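Local atomic coordinates of molybdopterin biosynthesis moeA protein (Pyrococcus horikoshii, PDB entry 1WU2), a protein that probably takes part in the late steps of molybdenum cofactor biosynthesis, promoting the insertion of molybdenum into activated molybdopterin as other MoeA proteins do. Residues Glu47-Pro52 / Ala142-Asp147; Asp54-Asp59 / Ile101-Gly106; Ile63-Thr68 / Val135-Asn140. One frame throughout, in Å; residues are numbered along the deposited sequence.

Contact 1: Glu47-Pro52 / Ala142-Asp147; sequences EFDIPP and AFTGED
Gly-145 and Pro-51 meet at the tight centre of this contact. Gly-145 N donates to Pro-51 O at 3.1 Å. The carbonyl just before it, on Ile-50, also faces 142-147. Ile-50 O lies 3.2 Å from Gly-145 CA in a CA-H...O contact and takes a weak bond from Asp-147 N. The first donor sits in a type II turn from Phe-143 to Glu-146, with Gly-145 at its third position, and the second follows the turn directly. The phi of 79° at Gly-145 suits glycine, and a CB there would come close to Asp-49 OD1. In 47-52 the peptide bond before Pro-51 is cis. Pro-51 CG and CD each lie 3.6 Å from Phe-143 O. Pro-51 CD also lies 3.7 Å from Glu-146 CG. Ile-50 CG2 runs alongside Asp-147 and comes 3.8 Å from its OD2. Thr-144 CG2 belongs to the same close packing, 3.5 Å from Asp-49 CG and equally near Pro-52 O. This methyl is anti to the backbone N, which turns it, not the hydroxyl, toward Asp-49.

The solvent side is looser. Phe-143 is exposed, points away from 47-52 and barely touches it. Glu-146 is partly exposed, and its extended chain carries the carboxylate away from Pro-51.

The two loops lie where the chain runs out to the mixed sheet of the N-terminal region and returns from it. Asp-147 ties this place to the dimer: its OD1 and OD2 accept from Ser-367 N and Leu-366 N of the second subunit. Asp-49 OD1 bonds to Lys-150 N. The hydrogen bonds across the contact all join backbone to backbone; the two Asp carboxylates bond outside the two segments.

Contact 2: Asp54-Asp59 / Ile101-Gly106; sequences DRAAVD and IKVLTG
Asp-59 and Leu-104 bring the two backbones closest, with their CA atoms 4.1 Å apart. The directions of 55-59 and 103-106 differ by 127°. Gly-106 N donates to Ala-56 O at 2.9 Å. Thr-105 CA adds a CA-H...O contact to the same oxygen.

Segment 54-59 leads from the short strand 55-56, paired with 141-142, to strand 60-63. Segment 101-106 leaves strand 99-103, the antiparallel neighbour of 60-63 in the mixed six-stranded sheet. The contact therefore lies at one end of that strand pair.

Asp-59 and Thr-105 cross here at about a right angle. Asp-59 OD2 is gripped twice on its anti side, by Thr-105 OG1 at 2.7 Å and by Thr-105 N at 3.0 Å. These donors come from opposite faces of the carboxylate plane. A water links Thr-105 OG1 to Ala-57 O. Leu-104 CD2 touches Asp-59 OD1 and CG. Ala-56 CB packs on Val-103 CG2 at 3.8 Å. The bend at chi2 of Arg-55 (-122°) puts its CD 3.1 Å from Gly-106 O. That oxygen sits at the guanidinium edge, in its plane, while Arg-55 NH2 bonds to Gly-206 O of the second subunit.

Contact 3: Ile63-Thr68 / Val135-Asn140; sequences IRAEDT and VAPGQN
Ile-63 and Val-135 reach toward each other tip to tip, Ile-63 CD1 lying 3.8 Å from Val-135 CG2. Val-135 also packs on Ala-115 and Ile-117 of strand 115-118, the outer neighbour of strand 60-63. Next, Ala-65 CB presses on the backbone from Val-135 to Pro-137, 3.3 Å from both Val-135 O and Pro-137 N. The Pro-137 ring closes over the same methyl, its CG 3.8 Å from Ala-65 CB. Pro-137 opens the corner of a type II turn from Ala-136 to Gln-139. Glu-66 points away at CB, but the bend at chi2 (75°) turns CD back. Glu-66 OE2 lies 4.0 Å from Pro-137 CG and is hydrogen-bonded to Asn-114 ND2.

Last, Thr-68 OG1 stands between the backbone N and the carbonyl carbon (chi1 65°). It accepts from Val-135 N at 3.0 Å, N-H...O angle 162°, and donates to Ala-65 O. A valine in its place would probably leave Val-135 N without this acceptor and Ala-65 O with one donor fewer. Ala-65 O also receives Thr-68 N, from the same face as the hydroxyl. One hydroxyl thus acts both ways, joining the 3-10 turn at 66-67 to the backbone of the returning loop.

In the fold
All three contacts lie within the MoeA N-terminal region. They follow the chain into the mixed sheet that holds strands 60-63 and 99-103, and out again. Contact 1 joins the outgoing and returning loops and lies nearest the centre of the chain, about 26 Å from it. Contacts 2 and 3 lie farther out, with centres about 13 Å apart. The centres of contacts 1 and 2 lie about 15 Å apart. Probable hydrogen bonds from Ala-142 N to Arg-55 O and from Thr-144 N to Asp-54 OD1 join these two. Another, from Ala-57 N to Asn-140 O, links contacts 2 and 3. Phe-143 packs on Gly-138 between contacts 1 and 3. The second subunit reaches contacts 1 and 2 but not contact 3.

Contact 1: Glu47-Pro52 / Ala142-Asp147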
ATOM      1  N   GLU A  47      22.923  18.073  -4.433  1.00 28.67           N
ATOM      2  CA  GLU A  47      24.085  18.909  -4.733  1.00 28.84           C
ATOM      3  C   GLU A  47      23.641  20.254  -5.330  1.00 28.82           C
ATOM      4  O   GLU A  47      24.475  21.069  -5.724  1.00 28.94           O
ATOM      5  CB  GLU A  47      25.040  18.184  -5.701  1.00 28.96           C
ATOM      6  CG  GLU A  47      25.861  17.055  -5.081  1.00 29.34           C
ATOM      7  CD  GLU A  47      26.686  17.495  -3.876  1.00 30.02           C
ATOM      8  OE1 GLU A  47      27.580  18.349  -4.032  1.00 30.93           O
ATOM      9  OE2 GLU A  47      26.435  16.991  -2.764  1.00 30.35           O
ATOM     10  N   PHE A  48      22.328  20.473  -5.388  1.00 28.83           N
ATOM     11  CA  PHE A  48      21.748  21.706  -5.912  1.00 28.78           C
ATOM     12  C   PHE A  48      20.771  22.340  -4.917  1.00 28.84           C
ATOM     13  O   PHE A  48      20.043  21.637  -4.217  1.00 28.81           O
ATOM     14  CB  PHE A  48      21.003  21.420  -7.221  1.00 28.79           C
ATOM     15  CG  PHE A  48      21.824  20.682  -8.250  1.00 28.91           C
ATOM     16  CD1 PHE A  48      21.765  19.296  -8.343  1.00 28.50           C
ATOM     17  CD2 PHE A  48      22.644  21.375  -9.132  1.00 28.86           C
ATOM     18  CE1 PHE A  48      22.515  18.612  -9.288  1.00 28.82           C
ATOM     19  CE2 PHE A  48      23.398  20.698 -10.086  1.00 29.14           C
ATOM     20  CZ  PHE A  48      23.332  19.314 -10.164  1.00 29.02           C
ATOM     21  N   ASP A  49      20.780  23.673  -4.858  1.00 28.93           N
ATOM     22  CA  ASP A  49      19.727  24.448  -4.211  1.00 28.95           C
ATOM     23  C   ASP A  49      18.528  24.541  -5.153  1.00 28.96           C
ATOM     24  O   ASP A  49      18.694  24.814  -6.344  1.00 28.89           O
ATOM     25  CB  ASP A  49      20.200  25.879  -3.909  1.00 29.16           C
ATOM     26  CG  ASP A  49      21.278  25.943  -2.851  1.00 29.18           C
ATOM     27  OD1 ASP A  49      20.980  25.668  -1.675  1.00 30.47           O
ATOM     28  OD2 ASP A  49      22.449  26.294  -3.095  1.00 29.78           O
ATOM     29  N   ILE A  50      17.331  24.318  -4.620  1.00 28.94           N
ATOM     30  CA  ILE A  50      16.087  24.522  -5.360  1.00 28.96           C
ATOM     31  C   ILE A  50      15.182  25.445  -4.535  1.00 29.05           C
ATOM     32  O   ILE A  50      14.794  25.082  -3.428  1.00 28.79           O
ATOM     33  CB  ILE A  50      15.371  23.182  -5.636  1.00 29.06           C
ATOM     34  CG1 ILE A  50      16.261  22.259  -6.478  1.00 29.24           C
ATOM     35  CG2 ILE A  50      14.029  23.429  -6.359  1.00 28.89           C
ATOM     36  CD1 ILE A  50      15.776  20.826  -6.551  1.00 29.56           C
ATOM     37  N   PRO A  51      14.869  26.644  -5.034  1.00 29.12           N
ATOM     38  CA  PRO A  51      15.428  27.188  -6.278  1.00 29.07           C
ATOM     39  C   PRO A  51      16.900  27.558  -6.087  1.00 29.07           C
ATOM     40  O   PRO A  51      17.331  27.705  -4.945  1.00 29.14           O
ATOM     41  CB  PRO A  51      14.582  28.441  -6.517  1.00 29.15           C
ATOM     42  CG  PRO A  51      14.147  28.860  -5.158  1.00 29.16           C
ATOM     43  CD  PRO A  51      13.940  27.586  -4.388  1.00 28.98           C
ATOM     44  N   PRO A  52      17.660  27.707  -7.168  1.00 29.03           N
ATOM     45  CA  PRO A  52      19.098  27.985  -7.047  1.00 29.03           C
ATOM     46  C   PRO A  52      19.441  29.411  -6.581  1.00 29.16           C
ATOM     47  O   PRO A  52      20.584  29.637  -6.176  1.00 29.26           O
ATOM     48  CB  PRO A  52      19.635  27.712  -8.457  1.00 28.97           C
ATOM     49  CG  PRO A  52      18.471  27.855  -9.368  1.00 28.93           C
ATOM     50  CD  PRO A  52      17.222  27.626  -8.569  1.00 28.88           C
ATOM     51  N   ALA A 142      11.049  33.926  -2.533  1.00 33.34           N
ATOM     52  CA  ALA A 142      11.388  32.512  -2.508  1.00 33.24           C
ATOM     53  C   ALA A 142      12.904  32.387  -2.373  1.00 33.19           C
ATOM     54  O   ALA A 142      13.635  32.447  -3.361  1.00 33.16           O
ATOM     55  CB  ALA A 142      10.898  31.821  -3.777  1.00 33.15           C
ATOM     56  N   PHE A 143      13.372  32.222  -1.140  1.00 33.23           N
ATOM     57  CA  PHE A 143      14.806  32.172  -0.860  1.00 33.21           C
ATOM     58  C   PHE A 143      15.474  30.931  -1.444  1.00 33.15           C
ATOM     59  O   PHE A 143      14.812  29.952  -1.784  1.00 33.12           O
ATOM     60  CB  PHE A 143      15.059  32.230   0.652  1.00 33.22           C
ATOM     61  CG  PHE A 143      14.915  33.605   1.234  1.00 33.46           C
ATOM     62  CD1 PHE A 143      15.909  34.555   1.049  1.00 33.75           C
ATOM     63  CD2 PHE A 143      13.787  33.951   1.967  1.00 33.81           C
ATOM     64  CE1 PHE A 143      15.784  35.830   1.590  1.00 34.33           C
ATOM     65  CE2 PHE A 143      13.653  35.223   2.508  1.00 34.02           C
ATOM     66  CZ  PHE A 143      14.655  36.164   2.319  1.00 34.21           C
ATOM     67  N   THR A 144      16.797  30.989  -1.542  1.00 33.15           N
ATOM     68  CA  THR A 144      17.596  29.902  -2.089  1.00 33.11           C
ATOM     69  C   THR A 144      17.424  28.645  -1.245  1.00 33.15           C
ATOM     70  O   THR A 144      17.683  28.653  -0.043  1.00 33.14           O
ATOM     71  CB  THR A 144      19.087  30.309  -2.134  1.00 33.10           C
ATOM     72  OG1 THR A 144      19.264  31.395  -3.050  1.00 32.85           O
ATOM     73  CG2 THR A 144      19.959  29.193  -2.712  1.00 32.93           C
ATOM     74  N   GLY A 145      16.960  27.576  -1.884  1.00 33.16           N
ATOM     75  CA  GLY A 145      16.873  26.278  -1.248  1.00 33.16           C
ATOM     76  C   GLY A 145      15.680  26.100  -0.329  1.00 33.20           C
ATOM     77  O   GLY A 145      15.685  25.202   0.510  1.00 33.23           O
ATOM     78  N   GLU A 146      14.652  26.932  -0.492  1.00 33.28           N
ATOM     79  CA  GLU A 146      13.460  26.841   0.350  1.00 33.48           C
ATOM     80  C   GLU A 146      12.745  25.500   0.155  1.00 33.49           C
ATOM     81  O   GLU A 146      12.119  24.988   1.083  1.00 33.44           O
ATOM     82  CB  GLU A 146      12.506  28.022   0.109  1.00 33.54           C
ATOM     83  CG  GLU A 146      11.904  28.107  -1.293  1.00 33.92           C
ATOM     84  CD  GLU A 146      10.684  29.012  -1.360  1.00 34.23           C
ATOM     85  OE1 GLU A 146       9.920  28.914  -2.345  1.00 34.53           O
ATOM     86  OE2 GLU A 146      10.488  29.824  -0.432  1.00 34.81           O
ATOM     87  N   ASP A 147      12.842  24.946  -1.053  1.00 33.55           N
ATOM     88  CA  ASP A 147      12.393  23.584  -1.322  1.00 33.70           C
ATOM     89  C   ASP A 147      13.380  22.579  -0.717  1.00 33.82           C
ATOM     90  O   ASP A 147      13.045  21.891   0.247  1.00 33.95           O
ATOM     91  CB  ASP A 147      12.225  23.353  -2.831  1.00 33.82           C
ATOM     92  CG  ASP A 147      11.531  22.045  -3.150  1.00 34.03           C
ATOM     93  OD1 ASP A 147      11.126  21.340  -2.207  1.00 34.41           O
ATOM     94  OD2 ASP A 147      11.339  21.640  -4.315  1.00 35.24           O
TER

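Contact 2: Asp54-Asp59 / Ile101-Gly106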
ATOM      1  N   ASP A  54      17.634  33.485  -4.879  1.00 30.41           N
ATOM      2  CA  ASP A  54      16.523  34.241  -4.294  1.00 31.01           C
ATOM      3  C   ASP A  54      15.664  34.798  -5.424  1.00 31.56           C
ATOM      4  O   ASP A  54      16.176  35.487  -6.297  1.00 31.40           O
ATOM      5  CB  ASP A  54      17.025  35.412  -3.431  1.00 31.04           C
ATOM      6  CG  ASP A  54      17.935  34.975  -2.290  1.00 31.34           C
ATOM      7  OD1 ASP A  54      17.854  33.811  -1.854  1.00 31.34           O
ATOM      8  OD2 ASP A  54      18.769  35.742  -1.761  1.00 32.35           O
ATOM      9  N   ARG A  55      14.365  34.504  -5.395  1.00 32.33           N
ATOM     10  CA  ARG A  55      13.438  34.900  -6.454  1.00 32.93           C
ATOM     11  C   ARG A  55      12.330  35.791  -5.920  1.00 33.25           C
ATOM     12  O   ARG A  55      11.932  35.673  -4.766  1.00 33.27           O
ATOM     13  CB  ARG A  55      12.777  33.667  -7.066  1.00 33.16           C
ATOM     14  CG  ARG A  55      13.737  32.639  -7.643  1.00 33.94           C
ATOM     15  CD  ARG A  55      13.503  32.351  -9.113  1.00 34.65           C
ATOM     16  NE  ARG A  55      13.596  30.937  -9.438  1.00 35.59           N
ATOM     17  CZ  ARG A  55      13.408  30.436 -10.654  1.00 36.57           C
ATOM     18  NH1 ARG A  55      13.113  31.235 -11.678  1.00 36.41           N
ATOM     19  NH2 ARG A  55      13.520  29.125 -10.843  1.00 36.82           N
ATOM     20  N   ALA A  56      11.815  36.665  -6.774  1.00 33.68           N
ATOM     21  CA  ALA A  56      10.597  37.398  -6.466  1.00 34.10           C
ATOM     22  C   ALA A  56       9.426  36.427  -6.613  1.00 34.44           C
ATOM     23  O   ALA A  56       9.293  35.770  -7.637  1.00 34.40           O
ATOM     24  CB  ALA A  56      10.436  38.576  -7.408  1.00 34.09           C
ATOM     25  N   ALA A  57       8.595  36.330  -5.580  1.00 34.90           N
ATOM     26  CA  ALA A  57       7.421  35.455  -5.594  1.00 35.26           C
ATOM     27  C   ALA A  57       6.217  36.143  -6.233  1.00 35.58           C
ATOM     28  O   ALA A  57       5.172  35.525  -6.421  1.00 35.64           O
ATOM     29  CB  ALA A  57       7.077  35.018  -4.175  1.00 35.27           C
ATOM     30  N   VAL A  58       6.374  37.423  -6.560  1.00 36.05           N
ATOM     31  CA  VAL A  58       5.298  38.233  -7.110  1.00 36.41           C
ATOM     32  C   VAL A  58       5.861  39.331  -8.026  1.00 36.61           C
ATOM     33  O   VAL A  58       7.026  39.716  -7.902  1.00 36.56           O
ATOM     34  CB  VAL A  58       4.468  38.858  -5.951  1.00 36.52           C
ATOM     35  CG1 VAL A  58       5.202  40.041  -5.310  1.00 36.50           C
ATOM     36  CG2 VAL A  58       3.089  39.262  -6.424  1.00 36.91           C
ATOM     37  N   ASP A  59       5.037  39.823  -8.948  1.00 36.99           N
ATOM     38  CA  ASP A  59       5.389  40.996  -9.747  1.00 37.40           C
ATOM     39  C   ASP A  59       5.312  42.199  -8.825  1.00 37.67           C
ATOM     40  O   ASP A  59       4.238  42.508  -8.313  1.00 37.71           O
ATOM     41  CB  ASP A  59       4.421  41.203 -10.918  1.00 37.42           C
ATOM     42  CG  ASP A  59       4.298  39.982 -11.808  1.00 37.99           C
ATOM     43  OD1 ASP A  59       3.488  40.021 -12.756  1.00 38.71           O
ATOM     44  OD2 ASP A  59       4.956  38.938 -11.637  1.00 38.88           O
ATOM     45  N   ILE A 101      13.336  48.620  -7.399  1.00 37.31           N
ATOM     46  CA  ILE A 101      13.536  48.095  -8.752  1.00 36.79           C
ATOM     47  C   ILE A 101      12.385  47.174  -9.134  1.00 36.44           C
ATOM     48  O   ILE A 101      12.253  46.087  -8.583  1.00 36.45           O
ATOM     49  CB  ILE A 101      14.887  47.331  -8.849  1.00 36.67           C
ATOM     50  CG1 ILE A 101      16.057  48.307  -8.714  1.00 36.29           C
ATOM     51  CG2 ILE A 101      14.987  46.556 -10.173  1.00 36.51           C
ATOM     52  CD1 ILE A 101      17.412  47.640  -8.604  1.00 36.03           C
ATOM     53  N   LYS A 102      11.557  47.610 -10.077  1.00 36.17           N
ATOM     54  CA  LYS A 102      10.471  46.779 -10.593  1.00 35.99           C
ATOM     55  C   LYS A 102      10.987  45.438 -11.109  1.00 35.70           C
ATOM     56  O   LYS A 102      11.884  45.394 -11.949  1.00 35.62           O
ATOM     57  CB  LYS A 102       9.722  47.500 -11.717  1.00 36.13           C
ATOM     58  CG  LYS A 102       8.359  46.901 -12.036  1.00 36.46           C
ATOM     59  CD  LYS A 102       7.558  47.808 -12.964  1.00 37.16           C
ATOM     60  CE  LYS A 102       6.067  47.523 -12.886  1.00 37.47           C
ATOM     61  NZ  LYS A 102       5.724  46.249 -13.561  1.00 37.77           N
ATOM     62  N   VAL A 103      10.425  44.354 -10.583  1.00 35.41           N
ATOM     63  CA  VAL A 103      10.734  43.004 -11.043  1.00 35.34           C
ATOM     64  C   VAL A 103       9.462  42.231 -11.381  1.00 35.28           C
ATOM     65  O   VAL A 103       8.357  42.659 -11.063  1.00 35.36           O
ATOM     66  CB  VAL A 103      11.543  42.215  -9.986  1.00 35.32           C
ATOM     67  CG1 VAL A 103      12.935  42.801  -9.838  1.00 35.18           C
ATOM     68  CG2 VAL A 103      10.820  42.181  -8.629  1.00 35.28           C
ATOM     69  N   LEU A 104       9.634  41.095 -12.047  1.00 35.40           N
ATOM     70  CA  LEU A 104       8.550  40.144 -12.276  1.00 35.39           C
ATOM     71  C   LEU A 104       8.791  38.906 -11.419  1.00 35.17           C
ATOM     72  O   LEU A 104       9.866  38.748 -10.842  1.00 35.18           O
ATOM     73  CB  LEU A 104       8.483  39.754 -13.752  1.00 35.49           C
ATOM     74  CG  LEU A 104       8.091  40.883 -14.712  1.00 35.83           C
ATOM     75  CD1 LEU A 104       8.491  40.539 -16.143  1.00 36.21           C
ATOM     76  CD2 LEU A 104       6.598  41.175 -14.630  1.00 35.76           C
ATOM     77  N   THR A 105       7.787  38.038 -11.337  1.00 34.99           N
ATOM     78  CA  THR A 105       7.905  36.773 -10.614  1.00 34.72           C
ATOM     79  C   THR A 105       8.962  35.910 -11.291  1.00 34.38           C
ATOM     80  O   THR A 105       8.967  35.785 -12.513  1.00 34.42           O
ATOM     81  CB  THR A 105       6.558  36.020 -10.608  1.00 34.84           C
ATOM     82  OG1 THR A 105       5.535  36.837 -10.026  1.00 34.95           O
ATOM     83  CG2 THR A 105       6.613  34.793  -9.697  1.00 35.03           C
ATOM     84  N   GLY A 106       9.855  35.327 -10.496  1.00 33.97           N
ATOM     85  CA  GLY A 106      10.958  34.534 -11.012  1.00 33.69           C
ATOM     86  C   GLY A 106      12.274  35.295 -11.086  1.00 33.41           C
ATOM     87  O   GLY A 106      13.343  34.689 -11.076  1.00 33.28           O
TER
HETATM   88  O   HOH W   1       3.411  35.072  -8.625  1.00 41.21           O

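Contact 3: Ile63-Thr68 / Val135-Asn140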
ATOM      1  N   ILE A  63      12.573  46.309  -2.735  1.00 42.26           N
ATOM      2  CA  ILE A  63      12.899  47.426  -1.853  1.00 43.05           C
ATOM      3  C   ILE A  63      13.736  46.959  -0.671  1.00 44.28           C
ATOM      4  O   ILE A  63      14.112  45.790  -0.587  1.00 44.13           O
ATOM      5  CB  ILE A  63      11.597  48.095  -1.344  1.00 42.84           C
ATOM      6  CG1 ILE A  63      10.767  47.112  -0.508  1.00 42.54           C
ATOM      7  CG2 ILE A  63      10.776  48.616  -2.518  1.00 42.44           C
ATOM      8  CD1 ILE A  63       9.724  47.778   0.363  1.00 42.24           C
ATOM      9  N   ARG A  64      14.030  47.890   0.231  1.00 45.93           N
ATOM     10  CA  ARG A  64      14.573  47.558   1.538  1.00 47.34           C
ATOM     11  C   ARG A  64      13.399  47.520   2.501  1.00 48.72           C
ATOM     12  O   ARG A  64      12.636  48.481   2.586  1.00 49.03           O
ATOM     13  CB  ARG A  64      15.577  48.614   2.002  1.00 47.44           C
ATOM     14  CG  ARG A  64      16.602  49.030   0.959  1.00 48.00           C
ATOM     15  CD  ARG A  64      17.783  48.096   0.879  1.00 49.11           C
ATOM     16  NE  ARG A  64      18.675  48.261   2.030  1.00 50.35           N
ATOM     17  CZ  ARG A  64      19.879  48.835   1.996  1.00 51.36           C
ATOM     18  NH1 ARG A  64      20.385  49.315   0.864  1.00 51.76           N
ATOM     19  NH2 ARG A  64      20.590  48.926   3.114  1.00 51.74           N
ATOM     20  N   ALA A  65      13.239  46.404   3.207  1.00 50.58           N
ATOM     21  CA  ALA A  65      12.219  46.285   4.245  1.00 52.07           C
ATOM     22  C   ALA A  65      12.420  47.360   5.311  1.00 53.47           C
ATOM     23  O   ALA A  65      11.456  47.928   5.817  1.00 53.72           O
ATOM     24  CB  ALA A  65      12.269  44.896   4.876  1.00 52.21           C
ATOM     25  N   GLU A  66      13.684  47.646   5.618  1.00 55.12           N
ATOM     26  CA  GLU A  66      14.061  48.614   6.650  1.00 56.22           C
ATOM     27  C   GLU A  66      13.517  50.021   6.375  1.00 56.69           C
ATOM     28  O   GLU A  66      13.210  50.762   7.306  1.00 56.82           O
ATOM     29  CB  GLU A  66      15.592  48.679   6.780  1.00 56.51           C
ATOM     30  CG  GLU A  66      16.237  47.454   7.427  1.00 57.40           C
ATOM     31  CD  GLU A  66      16.304  46.245   6.503  1.00 58.36           C
ATOM     32  OE1 GLU A  66      16.740  46.392   5.336  1.00 58.89           O
ATOM     33  OE2 GLU A  66      15.919  45.141   6.946  1.00 59.06           O
ATOM     34  N   ASP A  67      13.398  50.373   5.095  1.00 57.22           N
ATOM     35  CA  ASP A  67      12.964  51.709   4.680  1.00 57.64           C
ATOM     36  C   ASP A  67      11.490  52.026   4.941  1.00 57.80           C
ATOM     37  O   ASP A  67      11.078  53.177   4.802  1.00 57.89           O
ATOM     38  CB  ASP A  67      13.233  51.899   3.181  1.00 57.77           C
ATOM     39  CG  ASP A  67      14.710  52.045   2.864  1.00 58.10           C
ATOM     40  OD1 ASP A  67      15.515  52.255   3.796  1.00 58.73           O
ATOM     41  OD2 ASP A  67      15.152  51.954   1.702  1.00 58.21           O
ATOM     42  N   THR A  68      10.698  51.020   5.305  1.00 57.92           N
ATOM     43  CA  THR A  68       9.249  51.177   5.424  1.00 58.02           C
ATOM     44  C   THR A  68       8.721  50.859   6.826  1.00 58.19           C
ATOM     45  O   THR A  68       7.515  50.703   7.008  1.00 58.16           O
ATOM     46  CB  THR A  68       8.547  50.269   4.390  1.00 58.00           C
ATOM     47  OG1 THR A  68       8.809  48.895   4.693  1.00 57.90           O
ATOM     48  CG2 THR A  68       9.142  50.453   2.996  1.00 58.01           C
ATOM     49  N   VAL A 135       6.839  46.729   5.429  1.00 41.36           N
ATOM     50  CA  VAL A 135       7.173  45.519   4.698  1.00 40.70           C
ATOM     51  C   VAL A 135       8.195  44.727   5.509  1.00 40.13           C
ATOM     52  O   VAL A 135       9.194  45.280   5.969  1.00 40.16           O
ATOM     53  CB  VAL A 135       7.757  45.865   3.307  1.00 40.63           C
ATOM     54  CG1 VAL A 135       8.221  44.612   2.569  1.00 40.43           C
ATOM     55  CG2 VAL A 135       6.729  46.625   2.480  1.00 40.61           C
ATOM     56  N   ALA A 136       7.940  43.434   5.683  1.00 39.46           N
ATOM     57  CA  ALA A 136       8.838  42.557   6.429  1.00 38.95           C
ATOM     58  C   ALA A 136      10.066  42.199   5.590  1.00 38.50           C
ATOM     59  O   ALA A 136       9.963  42.097   4.368  1.00 38.17           O
ATOM     60  CB  ALA A 136       8.110  41.291   6.841  1.00 38.89           C
ATOM     61  N   PRO A 137      11.223  42.027   6.233  1.00 38.01           N
ATOM     62  CA  PRO A 137      12.390  41.449   5.557  1.00 37.69           C
ATOM     63  C   PRO A 137      12.097  40.031   5.067  1.00 37.32           C
ATOM     64  O   PRO A 137      11.658  39.187   5.845  1.00 37.32           O
ATOM     65  CB  PRO A 137      13.468  41.436   6.650  1.00 37.64           C
ATOM     66  CG  PRO A 137      13.018  42.442   7.647  1.00 37.92           C
ATOM     67  CD  PRO A 137      11.529  42.395   7.628  1.00 37.97           C
ATOM     68  N   GLY A 138      12.320  39.794   3.780  1.00 36.95           N
ATOM     69  CA  GLY A 138      12.082  38.497   3.171  1.00 36.60           C
ATOM     70  C   GLY A 138      10.671  38.343   2.633  1.00 36.23           C
ATOM     71  O   GLY A 138      10.272  37.242   2.261  1.00 36.25           O
ATOM     72  N   GLN A 139       9.922  39.444   2.581  1.00 35.83           N
ATOM     73  CA  GLN A 139       8.544  39.418   2.100  1.00 35.54           C
ATOM     74  C   GLN A 139       8.526  39.154   0.599  1.00 35.29           C
ATOM     75  O   GLN A 139       9.240  39.807  -0.158  1.00 35.36           O
ATOM     76  CB  GLN A 139       7.838  40.742   2.409  1.00 35.50           C
ATOM     77  CG  GLN A 139       6.386  40.807   1.925  1.00 35.53           C
ATOM     78  CD  GLN A 139       5.544  41.830   2.676  1.00 35.43           C
ATOM     79  OE1 GLN A 139       5.725  42.031   3.874  1.00 35.50           O
ATOM     80  NE2 GLN A 139       4.621  42.475   1.971  1.00 35.49           N
ATOM     81  N   ASN A 140       7.712  38.189   0.182  1.00 34.91           N
ATOM     82  CA  ASN A 140       7.589  37.802  -1.222  1.00 34.61           C
ATOM     83  C   ASN A 140       8.922  37.427  -1.864  1.00 34.35           C
ATOM     84  O   ASN A 140       9.179  37.766  -3.020  1.00 34.37           O
ATOM     85  CB  ASN A 140       6.894  38.909  -2.029  1.00 34.52           C
ATOM     86  CG  ASN A 140       5.461  39.136  -1.591  1.00 34.56           C
ATOM     87  OD1 ASN A 140       4.762  38.195  -1.217  1.00 34.24           O
ATOM     88  ND2 ASN A 140       5.015  40.387  -1.642  1.00 34.56           N
TER